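Local coordinates for protein 5-carboxyvanillate decarboxylase (Sphingomonas paucimobilis, PDB 4NG3) that probably catalyses the metal-dependent removal of the carboxyl group from 5-carboxyvanillate, acting as a decarboxylase of the amidohydrolase superfamily, at residues 8-13 with 297-302; 173-178 with 200-205; 222-227 with 266-271. All blocks are in the same frame, centred on the assembly; numbering follows the deposited sequence.

All three contacts are buried in one parallel barrel, yet their chemistry differs with their place in it. Interaction 1 joins the first strand to the loop after the last and is largely polar, with two carboxylates on manganese. Interaction 2 sets the end of strand 171-174 against helix 197-211; no hydrogen bond crosses it, although its histidine binds the same manganese. Interaction 3 pairs neighbouring parallel strands 223-225 and 267-270 through backbone bonds, ending in a histidine that meets the ligand. Interactions 2 and 3 also share a boundary, since strands 171-174 and 223-225 are adjacent in the sheet.

Interaction 1. Residues 8-13 with 297-302; sequences EEAVTF and DYPYQP. With MN (manganese (II) ion), chain I; 1DF (4-hydroxy-3-methoxy-5-nitrobenzoic acid), chain J.
E8 and D297 run side by side, pointing the same way, and each gives one carboxylate oxygen to manganese: E8 OE2 lies 2.2 Å from the metal MN, and D297 OD1 is equally close. Their planes are turned 74° apart, and the shared metal probably offsets the repulsion between E8 OE2 and D297 OD1, 3.0 Å apart. An extended E8 chain, with CG anti to the backbone N (chi1 -165°), carries the carboxylate out to the metal, while its other oxygen, OE1, is held by Y172 and S272. The nitro and phenolic oxygens of the bound nitrovanillate, a water, and H174 complete the coordination. E9 grips the turn behind: its chain bends back so that OE2 takes the backbone N of Y298 at 2.9 Å on the syn side, and OE1 takes D297 N at 3.3 Å, also syn. E8 N reaches that OE1 from the same face. The backbone N of A10 then meets Y298 O at 2.8 Å, the carbonyl of the cis peptide that leads into P299. In this (beta/alpha)8 barrel of the amidohydrolase type, the contact brings the first strand against the loop that follows the eighth, and both supply metal ligands. The other flank is looser and mainly apolar: A10 CB lies obliquely against Y300 CE2 at 3.7 Å and touches P299 CD at 4.0 Å. One face of the Y300 ring is spread over the ligand ring, and its hydroxyl bonds to T77. Farther along, the partly exposed P302 packs with Q301 on Y241 of the second subunit.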
loop_
_atom_site.group_PDB
_atom_site.type_symbol
_atom_site.label_atom_id
_atom_site.label_comp_id
_atom_site.label_asym_id
_atom_site.label_seq_id
_atom_site.Cartn_x
_atom_site.Cartn_y
_atom_site.Cartn_z
ATOM N N GLU A 8 -14.074 7.155 -13.830
ATOM C CA GLU A 8 -13.640 5.755 -13.881
ATOM C C GLU A 8 -14.823 4.826 -14.117
ATOM O O GLU A 8 -15.106 3.935 -13.321
ATOM C CB GLU A 8 -12.867 5.339 -12.613
ATOM C CG GLU A 8 -12.080 4.023 -12.782
ATOM C CD GLU A 8 -11.435 3.538 -11.488
ATOM O OE1 GLU A 8 -10.635 4.293 -10.887
ATOM O OE2 GLU A 8 -11.736 2.403 -11.063
ATOM N N GLU A 9 -15.508 5.034 -15.230
ATOM C CA GLU A 9 -16.779 4.366 -15.436
ATOM C C GLU A 9 -16.633 3.247 -16.447
ATOM O O GLU A 9 -16.350 3.478 -17.624
ATOM C CB GLU A 9 -17.830 5.391 -15.840
ATOM C CG GLU A 9 -17.765 6.665 -14.981
ATOM C CD GLU A 9 -17.676 6.345 -13.486
ATOM O OE1 GLU A 9 -16.819 6.932 -12.778
ATOM O OE2 GLU A 9 -18.466 5.492 -13.025
ATOM N N ALA A 10 -16.810 2.026 -15.965
ATOM C CA ALA A 10 -16.505 0.846 -16.754
ATOM C C ALA A 10 -17.603 0.524 -17.761
ATOM O O ALA A 10 -18.783 0.723 -17.496
ATOM C CB ALA A 10 -16.252 -0.352 -15.827
ATOM N N VAL A 11 -17.189 0.017 -18.917
ATOM C CA VAL A 11 -18.094 -0.411 -19.959
ATOM C C VAL A 11 -17.455 -1.629 -20.629
ATOM O O VAL A 11 -16.258 -1.894 -20.451
ATOM C CB VAL A 11 -18.296 0.715 -21.011
ATOM C CG1 VAL A 11 -17.039 0.886 -21.849
ATOM C CG2 VAL A 11 -19.501 0.433 -21.906
ATOM N N THR A 12 -18.245 -2.394 -21.369
ATOM C CA THR A 12 -17.679 -3.433 -22.210
ATOM C C THR A 12 -18.482 -3.539 -23.493
ATOM O O THR A 12 -19.557 -2.956 -23.605
ATOM C CB THR A 12 -17.656 -4.799 -21.508
ATOM O OG1 THR A 12 -16.889 -5.724 -22.299
ATOM C CG2 THR A 12 -19.075 -5.324 -21.341
ATOM N N PHE A 13 -17.952 -4.285 -24.453
ATOM C CA PHE A 13 -18.587 -4.465 -25.752
ATOM C C PHE A 13 -18.641 -5.949 -26.079
ATOM O O PHE A 13 -17.785 -6.718 -25.637
ATOM C CB PHE A 13 -17.800 -3.712 -26.824
ATOM C CG PHE A 13 -17.504 -2.284 -26.452
ATOM C CD1 PHE A 13 -18.495 -1.318 -26.535
ATOM C CD2 PHE A 13 -16.250 -1.916 -25.993
ATOM C CE1 PHE A 13 -18.237 -0.007 -26.166
ATOM C CE2 PHE A 13 -15.987 -0.608 -25.633
ATOM C CZ PHE A 13 -16.987 0.348 -25.725
ATOM N N ASP A 297 -16.824 4.788 -10.272
ATOM C CA ASP A 297 -16.460 3.374 -10.451
ATOM C C ASP A 297 -17.703 2.506 -10.736
ATOM O O ASP A 297 -17.763 1.337 -10.332
ATOM C CB ASP A 297 -15.689 2.835 -9.226
ATOM C CG ASP A 297 -14.529 1.923 -9.597
ATOM O OD1 ASP A 297 -14.523 1.351 -10.710
ATOM O OD2 ASP A 297 -13.621 1.762 -8.745
ATOM N N TYR A 298 -18.685 3.081 -11.432
ATOM C CA TYR A 298 -19.860 2.346 -11.905
ATOM C C TYR A 298 -19.412 1.318 -12.956
ATOM O O TYR A 298 -18.514 1.613 -13.754
ATOM C CB TYR A 298 -20.848 3.337 -12.540
ATOM C CG TYR A 298 -22.150 2.718 -12.980
ATOM C CD1 TYR A 298 -23.182 2.532 -12.079
ATOM C CD2 TYR A 298 -22.350 2.328 -14.302
ATOM C CE1 TYR A 298 -24.377 1.958 -12.468
ATOM C CE2 TYR A 298 -23.537 1.748 -14.700
ATOM C CZ TYR A 298 -24.550 1.570 -13.777
ATOM O OH TYR A 298 -25.744 1.003 -14.155
ATOM N N PRO A 299 -20.031 0.119 -12.980
ATOM C CA PRO A 299 -21.105 -0.372 -12.110
ATOM C C PRO A 299 -20.621 -1.168 -10.901
ATOM O O PRO A 299 -21.447 -1.805 -10.239
ATOM C CB PRO A 299 -21.908 -1.286 -13.041
ATOM C CG PRO A 299 -20.892 -1.838 -13.960
ATOM C CD PRO A 299 -19.824 -0.776 -14.131
ATOM N N TYR A 300 -19.322 -1.121 -10.615
ATOM C CA TYR A 300 -18.777 -1.820 -9.454
ATOM C C TYR A 300 -19.115 -1.096 -8.151
ATOM O O TYR A 300 -19.078 -1.693 -7.076
ATOM C CB TYR A 300 -17.267 -2.027 -9.609
ATOM C CG TYR A 300 -16.925 -2.781 -10.872
ATOM C CD1 TYR A 300 -17.235 -4.138 -11.001
ATOM C CD2 TYR A 300 -16.342 -2.132 -11.961
ATOM C CE1 TYR A 300 -16.947 -4.829 -12.159
ATOM C CE2 TYR A 300 -16.056 -2.820 -13.134
ATOM C CZ TYR A 300 -16.359 -4.168 -13.219
ATOM O OH TYR A 300 -16.076 -4.871 -14.362
ATOM N N GLN A 301 -19.438 0.194 -8.260
ATOM C CA GLN A 301 -19.958 0.995 -7.145
ATOM C C GLN A 301 -21.226 1.679 -7.622
ATOM O O GLN A 301 -21.341 2.008 -8.806
ATOM C CB GLN A 301 -18.971 2.093 -6.733
ATOM C CG GLN A 301 -17.601 1.618 -6.314
ATOM C CD GLN A 301 -17.416 1.646 -4.818
ATOM O OE1 GLN A 301 -18.269 2.150 -4.076
ATOM N NE2 GLN A 301 -16.301 1.102 -4.359
ATOM N N PRO A 302 -22.179 1.914 -6.707
ATOM C CA PRO A 302 -23.429 2.606 -7.055
ATOM C C PRO A 302 -23.255 4.127 -7.163
ATOM O O PRO A 302 -22.388 4.703 -6.494
ATOM C CB PRO A 302 -24.350 2.251 -5.885
ATOM C CG PRO A 302 -23.412 2.036 -4.733
ATOM C CD PRO A 302 -22.200 1.389 -5.327
HETATM MN MN MN I . -12.658 0.465 -11.609
HETATM C C1 1DF J . -14.218 -4.451 -9.312
HETATM C CO1 1DF J . -13.859 -3.195 -8.815
HETATM C CO2 1DF J . -13.976 -4.776 -10.639
HETATM C CM1 1DF J . -13.260 -2.265 -9.669
HETATM C CM2 1DF J . -13.382 -3.850 -11.472
HETATM O OM 1DF J . -13.124 -4.108 -12.796
HETATM C CZ 1DF J . -13.034 -2.605 -10.994
HETATM C CC 1DF J . -14.856 -5.494 -8.466
HETATM C CV 1DF J . -12.985 -5.399 -13.278
HETATM O O1 1DF J . -15.456 -5.185 -7.409
HETATM O O2 1DF J . -14.791 -6.700 -8.835
HETATM O O3 1DF J . -12.858 -1.635 -11.942
HETATM N N 1DF J . -12.597 -1.100 -9.147
HETATM O O11 1DF J . -12.114 -0.179 -9.949
HETATM O O22 1DF J . -12.480 -0.950 -7.869
HETATM O O HOH W 1 -13.810 1.135 -13.404
#

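Interaction 2. Residues 173-178 with 200-205; sequences IHPRAP and IETSTN. With MN (manganese (II) ion), chain I; 1DF (4-hydroxy-3-methoxy-5-nitrobenzoic acid), chain J.
T202 turns its two branches against different parts of the strand end. Its OG1 crosses P175 and comes to 3.1 Å from P175 CA, while CG2, anti to the backbone N, lies 3.7 Å from I173 O and slides past the I173 CG2 methyl. The preceding residue, E201, lays its CG 3.4 Å from R176 O and, bending at chi2 (66°), brings OE1 to 3.5 Å from P178 CA. No hydrogen bond joins the two segments, so the fit rests on shape. On the far side of the strand, H174 puts NE2 on manganese at 2.2 Å, and its ND1 donates to the P175 carbonyl O at 2.8 Å, in the carbonyl plane on a lone pair. This second bond fixes the rotation of the imidazole and links its aim to the proline that T202 packs on. The unit is the fifth beta-alpha step of a TIM barrel: strand 171-174 delivers a metal ligand at its C-terminal end, and helix 197-211 covers the outside. Beyond this shell the polar ends of the helix residues are held by others, T202 OG1 by Y198 O, and the E201 carboxylate by S145, Y151 and the backbone N of S179. An alanine in place of E201 removes that carboxylate, which would probably leave the S145 and Y151 hydroxyls and the S179 N-H without their acceptor and open a gap beside R176 O. R176 itself turns to D32 in a salt bridge, and T204 OG1, bonded back to I200 O at 2.8 Å, also meets W196 of the second subunit.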
loop_
_atom_site.group_PDB
_atom_site.type_symbol
_atom_site.label_atom_id
_atom_site.label_comp_id
_atom_site.label_asym_id
_atom_site.label_seq_id
_atom_site.Cartn_x
_atom_site.Cartn_y
_atom_site.Cartn_z
ATOM N N ILE A 173 -4.065 4.506 -15.469
ATOM C CA ILE A 173 -3.632 3.155 -15.151
ATOM C C ILE A 173 -4.589 2.585 -14.113
ATOM O O ILE A 173 -4.508 2.912 -12.927
ATOM C CB ILE A 173 -2.172 3.078 -14.650
ATOM C CG1 ILE A 173 -1.223 3.614 -15.731
ATOM C CG2 ILE A 173 -1.818 1.629 -14.308
ATOM C CD1 ILE A 173 0.255 3.464 -15.409
ATOM N N HIS A 174 -5.520 1.762 -14.592
ATOM C CA HIS A 174 -6.553 1.148 -13.764
ATOM C C HIS A 174 -6.014 -0.161 -13.174
ATOM O O HIS A 174 -5.064 -0.749 -13.712
ATOM C CB HIS A 174 -7.792 0.905 -14.638
ATOM C CG HIS A 174 -8.968 0.344 -13.899
ATOM N ND1 HIS A 174 -9.114 -1.002 -13.647
ATOM C CD2 HIS A 174 -10.057 0.948 -13.366
ATOM C CE1 HIS A 174 -10.235 -1.203 -12.976
ATOM N NE2 HIS A 174 -10.830 -0.036 -12.799
ATOM N N PRO A 175 -6.593 -0.626 -12.055
ATOM C CA PRO A 175 -6.076 -1.890 -11.524
ATOM C C PRO A 175 -6.448 -3.122 -12.343
ATOM O O PRO A 175 -7.366 -3.094 -13.163
ATOM C CB PRO A 175 -6.787 -2.012 -10.177
ATOM C CG PRO A 175 -7.107 -0.621 -9.784
ATOM C CD PRO A 175 -7.465 0.060 -11.078
ATOM N N ARG A 176 -5.719 -4.196 -12.085
ATOM C CA ARG A 176 -6.160 -5.557 -12.375
ATOM C C ARG A 176 -5.596 -6.378 -11.212
ATOM O O ARG A 176 -4.923 -5.817 -10.333
ATOM C CB ARG A 176 -5.643 -6.056 -13.727
ATOM C CG ARG A 176 -4.133 -6.145 -13.840
ATOM C CD ARG A 176 -3.686 -6.677 -15.205
ATOM N NE ARG A 176 -4.035 -8.080 -15.415
ATOM C CZ ARG A 176 -3.575 -8.818 -16.420
ATOM N NH1 ARG A 176 -2.750 -8.285 -17.315
ATOM N NH2 ARG A 176 -3.939 -10.089 -16.531
ATOM N N ALA A 177 -5.871 -7.678 -11.181
ATOM C CA ALA A 177 -5.373 -8.508 -10.093
ATOM C C ALA A 177 -3.844 -8.488 -10.075
ATOM O O ALA A 177 -3.203 -8.322 -11.120
ATOM C CB ALA A 177 -5.907 -9.968 -10.206
ATOM N N PRO A 178 -3.258 -8.635 -8.881
ATOM C CA PRO A 178 -1.815 -8.811 -8.699
ATOM C C PRO A 178 -1.209 -9.753 -9.729
ATOM O O PRO A 178 -1.732 -10.841 -9.974
ATOM C CB PRO A 178 -1.744 -9.447 -7.316
ATOM C CG PRO A 178 -2.825 -8.712 -6.571
ATOM C CD PRO A 178 -3.957 -8.551 -7.585
ATOM N N ILE A 200 -2.415 -2.739 -4.295
ATOM C CA ILE A 200 -1.011 -3.095 -4.130
ATOM C C ILE A 200 -0.375 -3.278 -5.504
ATOM O O ILE A 200 0.711 -2.773 -5.781
ATOM C CB ILE A 200 -0.870 -4.389 -3.313
ATOM C CG1 ILE A 200 -1.471 -4.199 -1.916
ATOM C CG2 ILE A 200 0.589 -4.857 -3.268
ATOM C CD1 ILE A 200 -1.071 -2.882 -1.246
ATOM N N GLU A 201 -1.071 -4.008 -6.360
ATOM C CA GLU A 201 -0.633 -4.235 -7.731
ATOM C C GLU A 201 -0.399 -2.926 -8.479
ATOM O O GLU A 201 0.637 -2.747 -9.132
ATOM C CB GLU A 201 -1.671 -5.124 -8.450
ATOM C CG GLU A 201 -1.680 -5.052 -9.973
ATOM C CD GLU A 201 -0.423 -5.589 -10.605
ATOM O OE1 GLU A 201 0.300 -6.389 -9.959
ATOM O OE2 GLU A 201 -0.149 -5.197 -11.760
ATOM N N THR A 202 -1.348 -1.995 -8.371
ATOM C CA THR A 202 -1.314 -0.798 -9.200
ATOM C C THR A 202 -0.316 0.231 -8.652
ATOM O O THR A 202 0.439 0.842 -9.405
ATOM C CB THR A 202 -2.720 -0.180 -9.324
ATOM O OG1 THR A 202 -3.648 -1.209 -9.708
ATOM C CG2 THR A 202 -2.729 0.930 -10.353
ATOM N N SER A 203 -0.298 0.394 -7.334
ATOM C CA SER A 203 0.623 1.327 -6.690
ATOM C C SER A 203 2.065 0.867 -6.883
ATOM O O SER A 203 2.957 1.690 -7.078
ATOM C CB SER A 203 0.299 1.482 -5.199
ATOM O OG SER A 203 0.458 0.259 -4.499
ATOM N N THR A 204 2.295 -0.444 -6.833
ATOM C CA THR A 204 3.644 -0.983 -7.049
ATOM C C THR A 204 4.108 -0.755 -8.496
ATOM O O THR A 204 5.264 -0.409 -8.736
ATOM C CB THR A 204 3.742 -2.466 -6.641
ATOM O OG1 THR A 204 3.425 -2.586 -5.243
ATOM C CG2 THR A 204 5.148 -3.012 -6.881
ATOM N N ASN A 205 3.195 -0.902 -9.450
ATOM C CA ASN A 205 3.515 -0.570 -10.846
ATOM C C ASN A 205 3.964 0.891 -10.931
ATOM O O ASN A 205 5.033 1.214 -11.452
ATOM C CB ASN A 205 2.284 -0.808 -11.723
ATOM C CG ASN A 205 2.605 -0.859 -13.211
ATOM O OD1 ASN A 205 3.710 -0.516 -13.654
ATOM N ND2 ASN A 205 1.620 -1.281 -13.999
HETATM MN MN MN I . -12.658 0.465 -11.609
HETATM C C1 1DF J . -14.218 -4.451 -9.312
HETATM C CO1 1DF J . -13.859 -3.195 -8.815
HETATM C CO2 1DF J . -13.976 -4.776 -10.639
HETATM C CM1 1DF J . -13.260 -2.265 -9.669
HETATM C CM2 1DF J . -13.382 -3.850 -11.472
HETATM O OM 1DF J . -13.124 -4.108 -12.796
HETATM C CZ 1DF J . -13.034 -2.605 -10.994
HETATM C CC 1DF J . -14.856 -5.494 -8.466
HETATM C CV 1DF J . -12.985 -5.399 -13.278
HETATM O O1 1DF J . -15.456 -5.185 -7.409
HETATM O O2 1DF J . -14.791 -6.700 -8.835
HETATM O O3 1DF J . -12.858 -1.635 -11.942
HETATM N N 1DF J . -12.597 -1.100 -9.147
HETATM O O11 1DF J . -12.114 -0.179 -9.949
HETATM O O22 1DF J . -12.480 -0.950 -7.869
HETATM O O HOH W 1 -13.810 1.135 -13.404
#

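Interaction 3. Residues 222-227 with 266-271; sequences KIVLGH and NFAITT. With 1DF (4-hydroxy-3-methoxy-5-nitrobenzoic acid), chain J.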
loop_
_atom_site.group_PDB
_atom_site.type_symbol
_atom_site.label_atom_id
_atom_site.label_comp_id
_atom_site.label_asym_id
_atom_site.label_seq_id
_atom_site.Cartn_x
_atom_site.Cartn_y
_atom_site.Cartn_z
ATOM N N LYS A 222 1.253 12.172 -18.670
ATOM C CA LYS A 222 0.308 12.341 -17.576
ATOM C C LYS A 222 -0.344 10.996 -17.260
ATOM O O LYS A 222 -0.941 10.360 -18.127
ATOM C CB LYS A 222 -0.746 13.397 -17.907
ATOM C CG LYS A 222 -1.733 13.667 -16.765
ATOM C CD LYS A 222 -1.094 14.474 -15.624
ATOM C CE LYS A 222 -0.864 15.937 -16.027
ATOM N NZ LYS A 222 0.045 16.683 -15.088
ATOM N N ILE A 223 -0.201 10.566 -16.009
ATOM C CA ILE A 223 -0.778 9.311 -15.549
ATOM C C ILE A 223 -1.893 9.636 -14.569
ATOM O O ILE A 223 -1.796 10.588 -13.791
ATOM C CB ILE A 223 0.275 8.422 -14.844
ATOM C CG1 ILE A 223 1.512 8.237 -15.724
ATOM C CG2 ILE A 223 -0.310 7.053 -14.466
ATOM C CD1 ILE A 223 1.229 7.537 -17.049
ATOM N N VAL A 224 -2.966 8.857 -14.625
ATOM C CA VAL A 224 -4.064 9.020 -13.683
ATOM C C VAL A 224 -4.255 7.709 -12.944
ATOM O O VAL A 224 -4.281 6.643 -13.569
ATOM C CB VAL A 224 -5.386 9.407 -14.409
ATOM C CG1 VAL A 224 -6.559 9.384 -13.419
ATOM C CG2 VAL A 224 -5.257 10.762 -15.057
ATOM N N LEU A 225 -4.372 7.792 -11.619
ATOM C CA LEU A 225 -4.603 6.633 -10.769
ATOM C C LEU A 225 -5.902 6.814 -9.993
ATOM O O LEU A 225 -6.136 7.875 -9.410
ATOM C CB LEU A 225 -3.463 6.463 -9.762
ATOM C CG LEU A 225 -2.051 6.187 -10.271
ATOM C CD1 LEU A 225 -1.095 6.061 -9.073
ATOM C CD2 LEU A 225 -2.068 4.919 -11.076
ATOM N N GLY A 226 -6.736 5.780 -9.962
ATOM C CA GLY A 226 -7.959 5.845 -9.189
ATOM C C GLY A 226 -7.742 5.459 -7.732
ATOM O O GLY A 226 -6.607 5.331 -7.280
ATOM N N HIS A 227 -8.843 5.284 -7.000
ATOM C CA HIS A 227 -8.793 4.808 -5.613
ATOM C C HIS A 227 -7.890 5.678 -4.746
ATOM O O HIS A 227 -7.061 5.184 -3.972
ATOM C CB HIS A 227 -8.425 3.327 -5.607
ATOM C CG HIS A 227 -9.135 2.574 -6.684
ATOM N ND1 HIS A 227 -8.492 2.071 -7.795
ATOM C CD2 HIS A 227 -10.456 2.342 -6.877
ATOM C CE1 HIS A 227 -9.383 1.519 -8.602
ATOM N NE2 HIS A 227 -10.581 1.667 -8.067
ATOM N N ASN A 266 3.488 14.689 -12.701
ATOM C CA ASN A 266 3.107 13.761 -13.758
ATOM C C ASN A 266 1.865 12.930 -13.489
ATOM O O ASN A 266 1.423 12.227 -14.378
ATOM C CB ASN A 266 4.260 12.802 -14.091
ATOM C CG ASN A 266 5.419 13.497 -14.785
ATOM O OD1 ASN A 266 6.424 13.821 -14.162
ATOM N ND2 ASN A 266 5.279 13.721 -16.083
ATOM N N PHE A 267 1.332 12.980 -12.270
ATOM C CA PHE A 267 0.163 12.185 -11.926
ATOM C C PHE A 267 -1.005 13.067 -11.477
ATOM O O PHE A 267 -0.810 14.168 -10.949
ATOM C CB PHE A 267 0.475 11.202 -10.780
ATOM C CG PHE A 267 1.364 10.048 -11.166
ATOM C CD1 PHE A 267 2.718 10.235 -11.387
ATOM C CD2 PHE A 267 0.843 8.757 -11.259
ATOM C CE1 PHE A 267 3.547 9.161 -11.719
ATOM C CE2 PHE A 267 1.668 7.671 -11.586
ATOM C CZ PHE A 267 3.022 7.882 -11.824
ATOM N N ALA A 268 -2.221 12.582 -11.708
ATOM C CA ALA A 268 -3.416 13.111 -11.042
ATOM C C ALA A 268 -4.135 11.904 -10.471
ATOM O O ALA A 268 -3.842 10.765 -10.860
ATOM C CB ALA A 268 -4.325 13.862 -12.019
ATOM N N ILE A 269 -5.044 12.120 -9.524
ATOM C CA ILE A 269 -5.744 10.981 -8.925
ATOM C C ILE A 269 -7.258 11.139 -9.018
ATOM O O ILE A 269 -7.758 12.237 -9.234
ATOM C CB ILE A 269 -5.360 10.752 -7.440
ATOM C CG1 ILE A 269 -5.989 11.829 -6.543
ATOM C CG2 ILE A 269 -3.838 10.714 -7.276
ATOM C CD1 ILE A 269 -5.857 11.508 -5.065
ATOM N N THR A 270 -7.978 10.031 -8.890
ATOM C CA THR A 270 -9.429 10.095 -8.756
ATOM C C THR A 270 -9.877 9.473 -7.429
ATOM O O THR A 270 -9.107 8.782 -6.764
ATOM C CB THR A 270 -10.175 9.401 -9.915
ATOM O OG1 THR A 270 -10.310 7.993 -9.649
ATOM C CG2 THR A 270 -9.448 9.629 -11.236
ATOM N N THR A 271 -11.131 9.718 -7.064
ATOM C CA THR A 271 -11.684 9.278 -5.793
ATOM C C THR A 271 -12.493 7.988 -5.907
ATOM O O THR A 271 -13.258 7.655 -5.000
ATOM C CB THR A 271 -12.596 10.355 -5.190
ATOM O OG1 THR A 271 -13.733 10.558 -6.039
ATOM C CG2 THR A 271 -11.839 11.675 -5.029
HETATM C C1 1DF J . -14.218 -4.451 -9.312
HETATM C CO1 1DF J . -13.859 -3.195 -8.815
HETATM C CO2 1DF J . -13.976 -4.776 -10.639
HETATM C CM1 1DF J . -13.260 -2.265 -9.669
HETATM C CM2 1DF J . -13.382 -3.850 -11.472
HETATM O OM 1DF J . -13.124 -4.108 -12.796
HETATM C CZ 1DF J . -13.034 -2.605 -10.994
HETATM C CC 1DF J . -14.856 -5.494 -8.466
HETATM C CV 1DF J . -12.985 -5.399 -13.278
HETATM O O1 1DF J . -15.456 -5.185 -7.409
HETATM O O2 1DF J . -14.791 -6.700 -8.835
HETATM O O3 1DF J . -12.858 -1.635 -11.942
HETATM N N 1DF J . -12.597 -1.100 -9.147
HETATM O O11 1DF J . -12.114 -0.179 -9.949
HETATM O O22 1DF J . -12.480 -0.950 -7.869
HETATM O O HOH W 2 -0.344 16.616 -12.596
#
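I223 lays its CB over one face of the F267 ring, 3.9 Å from the ring centroid and offset toward the rim, in a CH-pi contact. The two side chains run side by side, and CG2 of I223, anti to its own backbone N, adds a touch of 3.5 Å to F267 CE2. L225 comes obliquely to the same ring, its CD1 4.0 Å from F267 CD2. All three lie on the sheet face that looks at helix 197-211, where F267 also packs on A206 and I210 and stacks on F263. On the other face V224 crosses T270 at about a right angle, CG1 to CG2 at 3.6 Å, with A268 beside them. Between the faces the strands are stitched in parallel register: I223 N gives to N266 O, A268 N to I223 O, L225 N to A268 O and T270 N to L225 O, at 2.8 to 3.1 Å. T270 OG1 comes within 3.2 Å of G226 CA, just past the end of strand 223-225; this hydroxyl also bonds to Y172 and S272. At the opposite end, K222 curls over N266 O, its amine bonded to R265 O. H227, next after G226, points away from the partner strand and offers NE2 to nitro oxygen O11 of the ligand at 3.0 Å, near the ring plane, with a weaker reach to O22. The same N-H is probably shared with D297 OD2, while E230 holds ND1, which probably helps fix the rotation of the imidazole. Parallel strands with helices outside and functional side chains at their C-terminal ends are characteristic of a (beta/alpha)8 barrel, here of the amidohydrolase type, and H227 places the ligand contact at that end.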